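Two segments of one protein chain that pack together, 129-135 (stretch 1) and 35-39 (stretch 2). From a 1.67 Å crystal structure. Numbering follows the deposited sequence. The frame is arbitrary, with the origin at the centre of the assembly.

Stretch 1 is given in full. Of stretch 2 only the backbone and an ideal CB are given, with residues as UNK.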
# COMPACT_ATOMS: atom_id res chain seq x y z
N GLU A 129 -7.73 8.60 -22.11
CA GLU A 129 -8.96 8.96 -21.42
C GLU A 129 -9.26 7.99 -20.27
O GLU A 129 -9.82 8.40 -19.24
CB GLU A 129 -10.12 9.01 -22.42
CG GLU A 129 -10.53 7.67 -23.07
CD GLU A 129 -9.74 7.27 -24.32
OE1 GLU A 129 -8.78 7.97 -24.72
OE2 GLU A 129 -10.10 6.23 -24.92
N VAL A 130 -8.87 6.73 -20.41
CA VAL A 130 -9.13 5.72 -19.37
C VAL A 130 -8.47 6.13 -18.06
O VAL A 130 -9.11 6.19 -17.00
CB VAL A 130 -8.64 4.34 -19.83
CG1 VAL A 130 -8.83 3.28 -18.72
CG2 VAL A 130 -9.29 3.92 -21.12
N GLY A 131 -7.16 6.37 -18.11
CA GLY A 131 -6.44 6.81 -16.93
C GLY A 131 -6.84 8.19 -16.47
O GLY A 131 -6.92 8.46 -15.27
N GLN A 132 -7.11 9.10 -17.42
CA GLN A 132 -7.63 10.40 -17.05
C GLN A 132 -8.89 10.24 -16.21
O GLN A 132 -9.04 10.86 -15.15
CB GLN A 132 -7.91 11.19 -18.33
CG GLN A 132 -6.65 11.79 -18.94
CD GLN A 132 -6.78 12.08 -20.45
OE1 GLN A 132 -7.86 11.93 -21.04
NE2 GLN A 132 -5.67 12.44 -21.08
N LYS A 133 -9.78 9.36 -16.65
CA LYS A 133 -11.03 9.14 -15.94
C LYS A 133 -10.79 8.48 -14.58
O LYS A 133 -11.38 8.89 -13.57
CB LYS A 133 -11.98 8.29 -16.78
CG LYS A 133 -13.28 7.99 -16.07
CD LYS A 133 -14.17 7.16 -16.97
CE LYS A 133 -15.30 6.54 -16.19
NZ LYS A 133 -16.16 7.61 -15.66
N ALA A 134 -9.94 7.46 -14.55
CA ALA A 134 -9.71 6.76 -13.29
C ALA A 134 -9.15 7.71 -12.24
O ALA A 134 -9.55 7.66 -11.08
CB ALA A 134 -8.79 5.57 -13.51
N ALA A 135 -8.19 8.56 -12.63
CA ALA A 135 -7.62 9.52 -11.68
C ALA A 135 -8.65 10.54 -11.23
O ALA A 135 -8.69 10.94 -10.06
CB ALA A 135 -6.41 10.22 -12.31
N UNK A 35 -3.16 -1.11 -14.72
CA UNK A 35 -4.48 -1.42 -15.30
C UNK A 35 -5.43 -0.24 -15.21
O UNK A 35 -6.13 0.06 -16.19
CB UNK A 35 -5.10 -2.63 -14.60
N UNK A 36 -5.44 0.47 -14.07
CA UNK A 36 -6.33 1.63 -13.94
C UNK A 36 -5.98 2.73 -14.93
O UNK A 36 -6.86 3.52 -15.32
CB UNK A 36 -6.27 2.18 -12.52
N UNK A 37 -4.71 2.81 -15.32
CA UNK A 37 -4.21 3.83 -16.22
C UNK A 37 -4.39 3.46 -17.66
O UNK A 37 -3.89 4.19 -18.52
CB UNK A 37 -2.73 4.10 -15.94
N UNK A 38 -5.07 2.35 -17.96
CA UNK A 38 -5.23 1.93 -19.34
C UNK A 38 -3.98 1.38 -20.00
O UNK A 38 -3.77 1.58 -21.21
CB UNK A 38 -5.74 3.11 -20.16
N UNK A 39 -3.13 0.70 -19.22
CA UNK A 39 -1.91 0.06 -19.70
C UNK A 39 -1.94 -1.45 -19.58
O UNK A 39 -0.97 -2.12 -19.97
CB UNK A 39 -0.70 0.60 -18.93

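Stretch 1 is a continuous helical segment, and the part of it that meets stretch 2 is made of Val130, Gly131 and Ala134, a surface of two small apolar side chains and a glycine. It can offer packing but no charge.

At position 35 the backbone is helical, and the CA-to-CB bond points away from stretch 1. An ideal CB finds no atom of stretch 1 within 5.5 Å, so this contact sets almost no limit and a side chain of nearly any size would fit. The deposited residue, Tyr35, chi1 in the m well, makes no contact with stretch 1.

Position 36 is also helical, but here CA-to-CB points sideways, and the ideal CB lies 4.3 Å from Ala134 CB. The backbone itself is close: the O of 36 is 3.3 Å from Ala134 CB and 3.7 Å from Gly131 CA. Facing a methyl group, a small apolar residue suits best, though a longer one is not excluded. Ala36 is found, and its CB meets Ala134 CB at 4.3 Å in an apolar contact. More of its surface is covered by stretch 1 than that of any other residue in stretch 2.

At position 37 the chain departs from helical angles (phi/psi -85/6). Its CA approaches Gly131 CA to 3.8 Å, a closeness helped by the lack of a side chain on Gly131, where an ideal CB would lie a tight 3.1 Å from the O of 37. The CB of 37 points away, so stretch 1 leaves the choice wide. Ala37 occupies the site and contributes mainly through its backbone: a water accepts from Gly131 N (2.8 Å to the water O) and donates to Ala37 O (2.6 Å from the water O), linking two stretches that share no direct hydrogen bond.

Position 38 is the most restrictive. Its phi is positive (72°), which by itself favours glycine, and a CB would point toward stretch 1, coming within a tight 3.2 Å of Val130 CB. Both arguments agree, and the residue is Gly38. With no side chain in the way, Val130 CG1 rests 3.9 Å from Gly38 CA, while Gly38 N donates to Tyr35 O at 3.1 Å, tying the turn back to the preceding helix.

At position 39 the ideal CB has nothing of stretch 1 within 5.5 Å, and the backbone (phi -114°) is open to most residues; stretch 1 cannot decide between polar and apolar. Leu39 is deposited, chi1 m and chi2 t, and makes no contact with stretch 1.

Stretch 2 35-39: YAAGL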
# COMPACT_ATOMS: atom_id res chain seq x y z
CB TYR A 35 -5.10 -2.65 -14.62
CG TYR A 35 -4.65 -3.96 -15.22
CD1 TYR A 35 -3.51 -4.57 -14.78
CD2 TYR A 35 -5.39 -4.60 -16.22
CE1 TYR A 35 -3.08 -5.77 -15.30
CE2 TYR A 35 -4.96 -5.79 -16.75
CZ TYR A 35 -3.80 -6.39 -16.28
OH TYR A 35 -3.36 -7.63 -16.80
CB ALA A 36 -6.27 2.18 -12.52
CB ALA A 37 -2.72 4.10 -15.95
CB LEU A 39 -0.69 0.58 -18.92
CG LEU A 39 -0.53 2.10 -18.82
CD1 LEU A 39 0.72 2.51 -18.04
CD2 LEU A 39 -0.46 2.68 -20.22
O HOH W 1 -5.27 5.73 -20.06
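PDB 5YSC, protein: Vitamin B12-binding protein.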